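Local coordinates for desmoplakin (Homo sapiens, PDB 3R6N), which is a desmosomal cytolinker of the plakin family that probably couples intermediate filaments to cell-cell junctions, partly through a plakin domain built of spectrin repeats and an SH3 domain, at residues V28-D33 with H164-K169; A101-I106 with E171-T176; Q20-M25 with Y78-K83; S12-W17 with Y72-E77. All coordinates share one frame; numbering follows the deposited sequence.

Interaction 1: V28-D33 with H164-K169; sequences VAWGVD and HPASDK
Trp-30 lays its indole against Pro-165 and Ala-166. CG stands anti to the carbonyl carbon, beside the backbone N (chi1 -68°), and the indole and the proline cross obliquely: CB of Pro-165 comes 3.3 Å from Trp-30 NE1, and CG of Pro-165 lies 3.4 Å from Trp-30 CZ2. Pro-165 O lies over one indole face, 3.6 Å from Trp-30 CD1; the methyl group of Ala-166 comes in obliquely, 4.0 Å from Trp-30 CB. His-164 directs its edge at the face of the six-membered ring, the planes 64° apart. This imidazole is held in turn, because ND1 accepts the N-H of Ala-166 in the ring plane at 2.9 Å, while NE2 is hydrogen-bonded to the carbonyl of His-91.

The contact belongs to a spectrin-repeat array: the loop between helices 5-24 and 34-64 packs on the type I beta turn from His-164 to Ser-167 that leads into helix 167-225, with Ala-166 at the N-cap. On helix 68-117, Leu-92 and His-91 touch Trp-30 and Pro-165 respectively.

Lys-169 supplies the polar link. Its chain bends at chi2 (-146°), which sets CD; chi3 and chi4 are both extended, and NZ donates to Trp-30 O at 2.7 Å, nearly in line with the carbonyl bond. Farther along the loop, Val-32 rests CG1 3.6 Å from Lys-169 O.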
# COMPACT_ATOMS: atom_id res chain seq x y z
N VAL A 28 -27.99 -22.47 -40.31
CA VAL A 28 -27.77 -21.25 -39.56
C VAL A 28 -26.53 -21.42 -38.71
O VAL A 28 -26.36 -22.45 -38.04
CB VAL A 28 -28.97 -20.92 -38.65
CG1 VAL A 28 -28.75 -19.57 -37.96
CG2 VAL A 28 -30.26 -20.92 -39.45
N ALA A 29 -25.66 -20.42 -38.72
CA ALA A 29 -24.43 -20.49 -37.95
C ALA A 29 -24.65 -19.93 -36.55
O ALA A 29 -25.30 -18.91 -36.38
CB ALA A 29 -23.31 -19.74 -38.66
N TRP A 30 -24.12 -20.63 -35.55
CA TRP A 30 -24.24 -20.19 -34.17
C TRP A 30 -23.16 -19.17 -33.81
O TRP A 30 -21.97 -19.45 -33.93
CB TRP A 30 -24.17 -21.38 -33.21
CG TRP A 30 -25.34 -22.30 -33.32
CD1 TRP A 30 -25.34 -23.58 -33.80
CD2 TRP A 30 -26.69 -22.01 -32.94
NE1 TRP A 30 -26.61 -24.11 -33.74
CE2 TRP A 30 -27.45 -23.17 -33.21
CE3 TRP A 30 -27.32 -20.89 -32.39
CZ2 TRP A 30 -28.82 -23.23 -32.96
CZ3 TRP A 30 -28.68 -20.96 -32.14
CH2 TRP A 30 -29.41 -22.12 -32.42
N GLY A 31 -23.58 -17.99 -33.36
CA GLY A 31 -22.64 -16.94 -33.01
C GLY A 31 -23.14 -16.09 -31.87
O GLY A 31 -24.34 -16.01 -31.61
N VAL A 32 -22.20 -15.43 -31.18
CA VAL A 32 -22.55 -14.58 -30.05
C VAL A 32 -22.66 -13.12 -30.45
O VAL A 32 -22.89 -12.25 -29.61
CB VAL A 32 -21.53 -14.73 -28.90
CG1 VAL A 32 -21.40 -16.20 -28.50
CG2 VAL A 32 -20.19 -14.16 -29.30
N ASP A 33 -22.50 -12.84 -31.74
CA ASP A 33 -22.71 -11.50 -32.26
C ASP A 33 -24.18 -11.15 -32.16
O ASP A 33 -24.97 -11.53 -33.02
CB ASP A 33 -22.26 -11.40 -33.72
CG ASP A 33 -22.61 -10.06 -34.35
OD1 ASP A 33 -22.12 -9.02 -33.86
OD2 ASP A 33 -23.38 -10.05 -35.34
N HIS A 164 -27.24 -27.54 -25.54
CA HIS A 164 -27.61 -26.42 -26.40
C HIS A 164 -26.70 -26.42 -27.62
O HIS A 164 -25.48 -26.52 -27.49
CB HIS A 164 -27.49 -25.10 -25.64
CG HIS A 164 -28.06 -23.92 -26.36
ND1 HIS A 164 -27.46 -23.36 -27.47
CD2 HIS A 164 -29.18 -23.19 -26.13
CE1 HIS A 164 -28.18 -22.34 -27.89
NE2 HIS A 164 -29.23 -22.21 -27.09
N PRO A 165 -27.29 -26.31 -28.82
CA PRO A 165 -26.52 -26.34 -30.06
C PRO A 165 -25.34 -25.36 -30.07
O PRO A 165 -24.42 -25.52 -30.88
CB PRO A 165 -27.55 -25.94 -31.13
CG PRO A 165 -28.73 -25.40 -30.37
CD PRO A 165 -28.73 -26.13 -29.07
N ALA A 166 -25.36 -24.36 -29.19
CA ALA A 166 -24.27 -23.40 -29.13
C ALA A 166 -23.47 -23.48 -27.83
O ALA A 166 -22.80 -22.53 -27.46
CB ALA A 166 -24.80 -22.00 -29.35
N SER A 167 -23.55 -24.62 -27.15
CA SER A 167 -22.89 -24.78 -25.86
C SER A 167 -21.46 -24.26 -25.86
O SER A 167 -21.11 -23.37 -25.09
CB SER A 167 -22.90 -26.25 -25.42
OG SER A 167 -24.15 -26.61 -24.87
N ASP A 168 -20.64 -24.83 -26.74
CA ASP A 168 -19.23 -24.48 -26.81
C ASP A 168 -19.03 -22.98 -27.00
O ASP A 168 -18.08 -22.40 -26.46
CB ASP A 168 -18.54 -25.25 -27.94
CG ASP A 168 -19.00 -24.80 -29.32
OD1 ASP A 168 -20.19 -24.45 -29.47
OD2 ASP A 168 -18.16 -24.78 -30.25
N LYS A 169 -19.92 -22.34 -27.74
CA LYS A 169 -19.77 -20.93 -28.06
C LYS A 169 -20.16 -20.01 -26.91
O LYS A 169 -19.64 -18.90 -26.80
CB LYS A 169 -20.54 -20.56 -29.32
CG LYS A 169 -20.02 -21.25 -30.55
CD LYS A 169 -20.14 -20.39 -31.78
CE LYS A 169 -19.40 -21.03 -32.95
NZ LYS A 169 -19.41 -20.18 -34.17

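Interaction 2: A101-I106 with E171-T176; sequences ATSREI and EAYMDT
Ser-103 and Tyr-173 form the hydrogen bond of this contact, OG to OH at 3.0 Å, with either hydroxyl able to act as donor. The CB of Tyr-173 points toward helix 68-117, and CG stands anti to the backbone N (chi1 -154°). A second polar group, Thr-102 OG1, lies 3.4 Å from Met-174 SD, but its hydrogen bond is made within its own helix, to the carbonyl of Ile-98; toward the sulfur it offers a packing contact, the two side chains crossing at about a right angle. Met-174 CB points away from helix 68-117, but the bend at chi2 (-64°) brings SD back.

Segments 101-106 and 171-176 run nearly parallel, their axes 10.2 Å apart and inclined by 15°, and helix 130-161 touches both, through Leu-152 against Thr-102 and Ser-156 against Met-174. Such a parallel pair completed by an intervening helix is the three-helix packing of the spectrin-repeat fold.

Apolar contact makes up the remainder. Thr-102 and Tyr-173 slide past each other in opposite directions, bringing CG2 of Thr-102 3.4 Å from CD2 of Tyr-173, while CB of Thr-102 lies at the ring edge, in its plane. One turn on, Ile-106 sends CD1 to the methyl CG2 of Thr-176 at 3.6 Å, again crossing at about a right angle, and the same CD1 stands 4.4 Å from Tyr-173 CE2.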
# COMPACT_ATOMS: atom_id res chain seq x y z
N ALA A 101 -27.03 -10.70 -21.22
CA ALA A 101 -26.66 -10.61 -19.82
C ALA A 101 -25.15 -10.54 -19.64
O ALA A 101 -24.63 -9.61 -19.02
CB ALA A 101 -27.23 -11.78 -19.04
N THR A 102 -24.44 -11.53 -20.19
CA THR A 102 -22.99 -11.59 -20.06
C THR A 102 -22.33 -10.39 -20.71
O THR A 102 -21.29 -9.91 -20.26
CB THR A 102 -22.44 -12.87 -20.71
OG1 THR A 102 -23.09 -14.01 -20.13
CG2 THR A 102 -20.95 -12.99 -20.46
N SER A 103 -22.95 -9.89 -21.78
CA SER A 103 -22.41 -8.76 -22.50
C SER A 103 -22.41 -7.52 -21.61
O SER A 103 -21.40 -6.82 -21.51
CB SER A 103 -23.24 -8.51 -23.76
OG SER A 103 -22.42 -8.02 -24.80
N ARG A 104 -23.54 -7.26 -20.96
CA ARG A 104 -23.67 -6.11 -20.07
C ARG A 104 -22.86 -6.30 -18.80
O ARG A 104 -22.43 -5.33 -18.17
CB ARG A 104 -25.14 -5.87 -19.71
CG ARG A 104 -26.06 -5.65 -20.90
CD ARG A 104 -27.28 -4.83 -20.49
NE ARG A 104 -26.89 -3.53 -19.96
CZ ARG A 104 -27.71 -2.68 -19.35
NH1 ARG A 104 -29.00 -3.00 -19.20
NH2 ARG A 104 -27.26 -1.52 -18.90
N GLU A 105 -22.65 -7.55 -18.42
CA GLU A 105 -21.92 -7.86 -17.20
C GLU A 105 -20.42 -7.61 -17.39
O GLU A 105 -19.71 -7.27 -16.44
CB GLU A 105 -22.16 -9.30 -16.79
CG GLU A 105 -22.47 -9.47 -15.32
CD GLU A 105 -23.54 -8.51 -14.84
OE1 GLU A 105 -23.24 -7.31 -14.69
OE2 GLU A 105 -24.69 -8.96 -14.62
N ILE A 106 -19.96 -7.78 -18.62
CA ILE A 106 -18.56 -7.56 -18.94
C ILE A 106 -18.24 -6.07 -19.00
O ILE A 106 -17.18 -5.63 -18.55
CB ILE A 106 -18.19 -8.23 -20.28
CG1 ILE A 106 -17.82 -9.70 -20.04
CG2 ILE A 106 -17.03 -7.51 -20.95
CD1 ILE A 106 -17.96 -10.58 -21.26
N GLU A 171 -19.96 -21.12 -23.56
CA GLU A 171 -18.93 -21.38 -22.56
C GLU A 171 -17.70 -20.55 -22.86
O GLU A 171 -16.94 -20.19 -21.96
CB GLU A 171 -18.57 -22.86 -22.50
CG GLU A 171 -19.37 -23.65 -21.48
CD GLU A 171 -18.66 -24.93 -21.05
OE1 GLU A 171 -17.48 -24.86 -20.63
OE2 GLU A 171 -19.30 -26.01 -21.14
N ALA A 172 -17.49 -20.24 -24.14
CA ALA A 172 -16.36 -19.42 -24.55
C ALA A 172 -16.58 -17.97 -24.14
O ALA A 172 -15.66 -17.29 -23.70
CB ALA A 172 -16.15 -19.53 -26.05
N TYR A 173 -17.82 -17.51 -24.30
CA TYR A 173 -18.17 -16.15 -23.93
C TYR A 173 -18.06 -15.99 -22.42
O TYR A 173 -17.57 -14.97 -21.93
CB TYR A 173 -19.59 -15.82 -24.40
CG TYR A 173 -19.85 -14.35 -24.64
CD1 TYR A 173 -19.27 -13.69 -25.71
CD2 TYR A 173 -20.71 -13.64 -23.81
CE1 TYR A 173 -19.52 -12.35 -25.94
CE2 TYR A 173 -20.96 -12.30 -24.03
CZ TYR A 173 -20.37 -11.66 -25.10
OH TYR A 173 -20.62 -10.32 -25.32
N MET A 174 -18.51 -17.00 -21.69
CA MET A 174 -18.41 -17.01 -20.23
C MET A 174 -16.95 -17.01 -19.80
O MET A 174 -16.58 -16.34 -18.84
CB MET A 174 -19.14 -18.22 -19.64
CG MET A 174 -20.60 -18.33 -20.04
SD MET A 174 -21.64 -16.98 -19.43
CE MET A 174 -21.30 -17.06 -17.67
N ASP A 175 -16.13 -17.77 -20.51
CA ASP A 175 -14.69 -17.76 -20.27
C ASP A 175 -14.18 -16.33 -20.25
O ASP A 175 -13.39 -15.95 -19.38
CB ASP A 175 -13.95 -18.55 -21.36
CG ASP A 175 -14.03 -20.05 -21.15
OD1 ASP A 175 -13.45 -20.80 -21.98
OD2 ASP A 175 -14.65 -20.48 -20.16
N THR A 176 -14.63 -15.54 -21.22
CA THR A 176 -14.28 -14.13 -21.29
C THR A 176 -14.65 -13.43 -19.99
O THR A 176 -13.81 -12.81 -19.35
CB THR A 176 -14.98 -13.45 -22.48
OG1 THR A 176 -14.37 -13.88 -23.70
CG2 THR A 176 -14.87 -11.94 -22.39

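Interaction 3: Q20-M25 with Y78-K83; sequences QQRAEM and YENLLK
Arg-22 reaches from helix 5-24 past Leu-81 to Asn-80 on helix 68-117, in a nearly parallel helix pair of the spectrin-repeat type. The axes of the short segments approach to 10.8 Å and are inclined by 21°; helix 34-64 packs beside both, touching Gln-21 through Ile-47 and Tyr-78 through Leu-58.

The arginine can be followed outward. Its CB leaves the helix to one side, and CG passes Leu-81 CG at 4.1 Å, the two side chains sliding past each other in opposite directions. CD continues the extended line, and the bend comes at chi3 (76°), which places NE. Past CZ, the guanidinium closes on one oxygen with both terminal nitrogens. NH2 lies 2.8 Å from Asn-80 OD1. NH1 reaches the same Asn-80 OD1 at 3.0 Å. The two side chains cross at about a right angle, with the guanidinium and amide planes 63° apart. Both donors rise above the same face of the amide plane, and the oxygen is tilted slightly from the guanidinium plane. This end-on, two-nitrogen grip on a single neutral acceptor should limit rotation of the asparagine amide.

Apolar contacts continue beside the arginine. Leu-81 CD1 lies 4.2 Å from Gln-21 CB. Met-25, the first residue to leave the helix, completes the patch by setting its SD 4.3 Å from Leu-81 CD2.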
# COMPACT_ATOMS: atom_id res chain seq x y z
N GLN A 20 -36.74 -29.28 -46.95
CA GLN A 20 -36.00 -28.11 -47.38
C GLN A 20 -36.06 -27.04 -46.29
O GLN A 20 -35.21 -26.15 -46.23
CB GLN A 20 -36.54 -27.57 -48.71
CG GLN A 20 -35.71 -26.44 -49.30
CD GLN A 20 -34.25 -26.82 -49.45
OE1 GLN A 20 -33.92 -27.97 -49.76
NE2 GLN A 20 -33.36 -25.86 -49.23
N GLN A 21 -37.07 -27.14 -45.43
CA GLN A 21 -37.20 -26.24 -44.29
C GLN A 21 -36.23 -26.64 -43.18
O GLN A 21 -35.70 -25.78 -42.47
CB GLN A 21 -38.63 -26.23 -43.76
CG GLN A 21 -39.65 -25.69 -44.74
CD GLN A 21 -39.39 -24.24 -45.11
OE1 GLN A 21 -39.66 -23.33 -44.33
NE2 GLN A 21 -38.87 -24.03 -46.31
N ARG A 22 -36.02 -27.94 -43.01
CA ARG A 22 -35.06 -28.44 -42.02
C ARG A 22 -33.65 -28.04 -42.42
O ARG A 22 -32.83 -27.67 -41.58
CB ARG A 22 -35.14 -29.96 -41.89
CG ARG A 22 -36.52 -30.48 -41.55
CD ARG A 22 -36.52 -32.00 -41.44
NE ARG A 22 -35.92 -32.46 -40.20
CZ ARG A 22 -36.61 -32.77 -39.10
NH1 ARG A 22 -37.93 -32.67 -39.11
NH2 ARG A 22 -35.98 -33.18 -38.01
N ALA A 23 -33.37 -28.12 -43.72
CA ALA A 23 -32.06 -27.76 -44.25
C ALA A 23 -31.74 -26.31 -43.95
O ALA A 23 -30.65 -25.98 -43.48
CB ALA A 23 -32.01 -28.02 -45.74
N GLU A 24 -32.70 -25.43 -44.21
CA GLU A 24 -32.50 -24.00 -44.00
C GLU A 24 -32.25 -23.66 -42.54
O GLU A 24 -31.38 -22.86 -42.23
CB GLU A 24 -33.69 -23.20 -44.52
CG GLU A 24 -33.82 -23.20 -46.04
CD GLU A 24 -34.99 -22.37 -46.51
OE1 GLU A 24 -35.50 -21.54 -45.72
OE2 GLU A 24 -35.42 -22.55 -47.68
N MET A 25 -33.01 -24.28 -41.64
CA MET A 25 -32.86 -23.97 -40.22
C MET A 25 -31.74 -24.76 -39.55
O MET A 25 -31.57 -24.70 -38.34
CB MET A 25 -34.18 -24.14 -39.46
CG MET A 25 -34.85 -25.49 -39.61
SD MET A 25 -36.29 -25.64 -38.53
CE MET A 25 -35.49 -25.87 -36.94
N TYR A 78 -44.11 -34.04 -40.47
CA TYR A 78 -44.57 -32.73 -40.05
C TYR A 78 -44.45 -32.54 -38.54
O TYR A 78 -43.98 -31.50 -38.07
CB TYR A 78 -46.01 -32.48 -40.50
CG TYR A 78 -46.52 -31.13 -40.07
CD1 TYR A 78 -46.30 -30.00 -40.85
CD2 TYR A 78 -47.21 -30.98 -38.88
CE1 TYR A 78 -46.76 -28.76 -40.45
CE2 TYR A 78 -47.67 -29.74 -38.48
CZ TYR A 78 -47.45 -28.64 -39.26
OH TYR A 78 -47.91 -27.41 -38.85
N GLU A 79 -44.87 -33.55 -37.78
CA GLU A 79 -44.82 -33.47 -36.32
C GLU A 79 -43.38 -33.39 -35.84
O GLU A 79 -43.10 -32.84 -34.78
CB GLU A 79 -45.53 -34.67 -35.69
CG GLU A 79 -46.37 -34.33 -34.47
CD GLU A 79 -47.58 -33.48 -34.83
OE1 GLU A 79 -48.18 -33.72 -35.90
OE2 GLU A 79 -47.94 -32.58 -34.04
N ASN A 80 -42.47 -33.93 -36.64
CA ASN A 80 -41.05 -33.91 -36.35
C ASN A 80 -40.44 -32.54 -36.62
O ASN A 80 -39.66 -32.02 -35.83
CB ASN A 80 -40.32 -35.00 -37.15
CG ASN A 80 -38.90 -35.24 -36.68
OD1 ASN A 80 -38.09 -34.32 -36.62
ND2 ASN A 80 -38.60 -36.49 -36.34
N LEU A 81 -40.83 -31.94 -37.75
CA LEU A 81 -40.41 -30.60 -38.12
C LEU A 81 -40.92 -29.60 -37.10
O LEU A 81 -40.17 -28.79 -36.56
CB LEU A 81 -40.96 -30.23 -39.50
CG LEU A 81 -40.25 -29.19 -40.37
CD1 LEU A 81 -41.21 -28.62 -41.39
CD2 LEU A 81 -39.65 -28.07 -39.53
N LEU A 82 -42.22 -29.66 -36.84
CA LEU A 82 -42.87 -28.73 -35.93
C LEU A 82 -42.20 -28.72 -34.56
O LEU A 82 -42.05 -27.67 -33.94
CB LEU A 82 -44.35 -29.08 -35.79
CG LEU A 82 -45.20 -28.03 -35.07
CD1 LEU A 82 -44.93 -26.65 -35.65
CD2 LEU A 82 -46.66 -28.38 -35.17
N LYS A 83 -41.79 -29.90 -34.10
CA LYS A 83 -41.13 -30.03 -32.80
C LYS A 83 -39.77 -29.35 -32.82
O LYS A 83 -39.42 -28.61 -31.89
CB LYS A 83 -40.96 -31.51 -32.43
CG LYS A 83 -40.29 -31.77 -31.10
CD LYS A 83 -40.29 -33.25 -30.76
CE LYS A 83 -39.58 -33.55 -29.45
NZ LYS A 83 -38.10 -33.36 -29.54

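Interaction 4: S12-W17 with Y72-E77; sequences SECLGW and YQLEEE
Gln-73 and Glu-77, both in touch with Leu-15, sit on a helical turn whose shortest sound polar bond runs from Glu-76 N to Tyr-72 O, at 2.9 Å. Across the contact itself the meeting is by van der Waals packing. Leu-15 carries most of it. Its CG stands anti to the carbonyl carbon (chi1 -63°). The two methyls meet different partners. CD1 goes to the amide end of Gln-73, 3.2 Å from NE2, crossing that extended chain at about a right angle. CD2 goes to Leu-74 CD2 at 3.6 Å and to Glu-77 CB at 3.8 Å.

Segments 12-17 and 72-77 are nearly parallel, 13° apart with axes 10.4 Å from each other, and helix 34-64 joins them in a spectrin-like helical bundle, where Tyr-54 and Ile-61 touch Cys-14 and Leu-58 touches Glu-75.

Leu-74 answers Leu-15 from the other helix, and its CD2 also meets Cys-14 CB at 3.5 Å, so that a single methyl serves two neighbouring residues. Glu-77 bends at chi2, and its OE1 makes a long, weak ion pair with Arg-19.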
# COMPACT_ATOMS: atom_id res chain seq x y z
N SER A 12 -44.21 -36.55 -52.45
CA SER A 12 -42.82 -36.16 -52.70
C SER A 12 -42.64 -34.65 -52.53
O SER A 12 -41.67 -34.20 -51.91
CB SER A 12 -42.39 -36.59 -54.11
OG SER A 12 -41.07 -36.17 -54.40
N GLU A 13 -43.56 -33.88 -53.09
CA GLU A 13 -43.49 -32.42 -53.00
C GLU A 13 -43.59 -31.95 -51.56
O GLU A 13 -42.94 -30.98 -51.17
CB GLU A 13 -44.60 -31.78 -53.85
CG GLU A 13 -44.55 -30.27 -53.88
CD GLU A 13 -45.65 -29.66 -54.73
OE1 GLU A 13 -46.28 -30.40 -55.51
OE2 GLU A 13 -45.88 -28.44 -54.62
N CYS A 14 -44.41 -32.63 -50.76
CA CYS A 14 -44.56 -32.29 -49.35
C CYS A 14 -43.29 -32.59 -48.56
O CYS A 14 -42.75 -31.71 -47.90
CB CYS A 14 -45.73 -33.05 -48.73
SG CYS A 14 -47.31 -32.22 -48.87
N LEU A 15 -42.83 -33.83 -48.63
CA LEU A 15 -41.62 -34.23 -47.92
C LEU A 15 -40.44 -33.39 -48.40
O LEU A 15 -39.45 -33.23 -47.69
CB LEU A 15 -41.34 -35.71 -48.13
CG LEU A 15 -42.38 -36.70 -47.59
CD1 LEU A 15 -41.90 -38.13 -47.81
CD2 LEU A 15 -42.65 -36.46 -46.11
N GLY A 16 -40.55 -32.86 -49.62
CA GLY A 16 -39.50 -32.05 -50.20
C GLY A 16 -39.46 -30.65 -49.64
O GLY A 16 -38.39 -30.08 -49.43
N TRP A 17 -40.64 -30.07 -49.41
CA TRP A 17 -40.71 -28.74 -48.82
C TRP A 17 -40.45 -28.82 -47.32
O TRP A 17 -39.79 -27.96 -46.75
CB TRP A 17 -42.06 -28.09 -49.09
CG TRP A 17 -42.17 -26.73 -48.48
CD1 TRP A 17 -41.77 -25.55 -49.03
CD2 TRP A 17 -42.72 -26.41 -47.20
NE1 TRP A 17 -42.03 -24.51 -48.16
CE2 TRP A 17 -42.61 -25.02 -47.03
CE3 TRP A 17 -43.29 -27.17 -46.17
CZ2 TRP A 17 -43.06 -24.37 -45.88
CZ3 TRP A 17 -43.73 -26.52 -45.03
CH2 TRP A 17 -43.61 -25.13 -44.89
N TYR A 72 -49.42 -41.51 -42.99
CA TYR A 72 -48.66 -41.65 -41.75
C TYR A 72 -47.29 -41.00 -41.88
O TYR A 72 -46.85 -40.27 -41.00
CB TYR A 72 -48.53 -43.12 -41.37
CG TYR A 72 -47.67 -43.35 -40.14
CD1 TYR A 72 -48.21 -43.27 -38.86
CD2 TYR A 72 -46.32 -43.63 -40.27
CE1 TYR A 72 -47.42 -43.47 -37.74
CE2 TYR A 72 -45.52 -43.83 -39.15
CZ TYR A 72 -46.08 -43.74 -37.89
OH TYR A 72 -45.28 -43.94 -36.78
N GLN A 73 -46.61 -41.28 -43.00
CA GLN A 73 -45.27 -40.75 -43.24
C GLN A 73 -45.24 -39.23 -43.29
O GLN A 73 -44.28 -38.60 -42.83
CB GLN A 73 -44.70 -41.33 -44.53
CG GLN A 73 -43.32 -40.79 -44.89
CD GLN A 73 -42.69 -41.53 -46.05
OE1 GLN A 73 -43.23 -42.52 -46.54
NE2 GLN A 73 -41.53 -41.05 -46.49
N LEU A 74 -46.28 -38.63 -43.85
CA LEU A 74 -46.37 -37.17 -43.92
C LEU A 74 -46.58 -36.60 -42.53
O LEU A 74 -45.92 -35.64 -42.14
CB LEU A 74 -47.52 -36.74 -44.83
CG LEU A 74 -47.28 -36.82 -46.34
CD1 LEU A 74 -48.54 -36.42 -47.09
CD2 LEU A 74 -46.12 -35.95 -46.75
N GLU A 75 -47.51 -37.19 -41.78
CA GLU A 75 -47.82 -36.70 -40.45
C GLU A 75 -46.62 -36.84 -39.52
O GLU A 75 -46.41 -36.01 -38.64
CB GLU A 75 -49.02 -37.45 -39.87
CG GLU A 75 -49.61 -36.80 -38.63
CD GLU A 75 -50.14 -35.40 -38.90
OE1 GLU A 75 -50.37 -35.06 -40.08
OE2 GLU A 75 -50.32 -34.63 -37.93
N GLU A 76 -45.83 -37.89 -39.72
CA GLU A 76 -44.67 -38.15 -38.88
C GLU A 76 -43.56 -37.15 -39.17
O GLU A 76 -42.82 -36.75 -38.28
CB GLU A 76 -44.18 -39.59 -39.07
CG GLU A 76 -42.95 -39.95 -38.25
CD GLU A 76 -41.65 -39.50 -38.91
OE1 GLU A 76 -41.51 -39.67 -40.14
OE2 GLU A 76 -40.77 -38.97 -38.19
N GLU A 77 -43.45 -36.75 -40.44
CA GLU A 77 -42.46 -35.77 -40.84
C GLU A 77 -42.84 -34.39 -40.33
O GLU A 77 -41.99 -33.65 -39.83
CB GLU A 77 -42.33 -35.74 -42.36
CG GLU A 77 -41.25 -34.80 -42.86
CD GLU A 77 -39.86 -35.24 -42.44
OE1 GLU A 77 -39.57 -36.45 -42.52
OE2 GLU A 77 -39.06 -34.37 -42.02

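How the interactions relate
Interactions 4 and 3 follow one another along the same nearly parallel pair, helices 5-24 and 68-117, with centres 10 Å apart; a long, weak ion pair between Arg-22 NH1 and Glu-77 OE2, 3.6 Å, joins them. Where helix 5-24 ends, the chain runs on directly from segment 20-25 into the loop of interaction 1, about 19 Å away between centres. Interaction 2 takes over farther along helix 68-117, with helix 167-225 now as the parallel partner; Val-32 CG2 packs 3.7 Å from Tyr-173 CD1 and bridges it to interaction 1. Beside interaction 2, the bound (4S,5S)-1,2-dithiane-4,5-diol lies about 5 Å from the side chain of Met-174, in a pocket that includes Leu-149 and Leu-177.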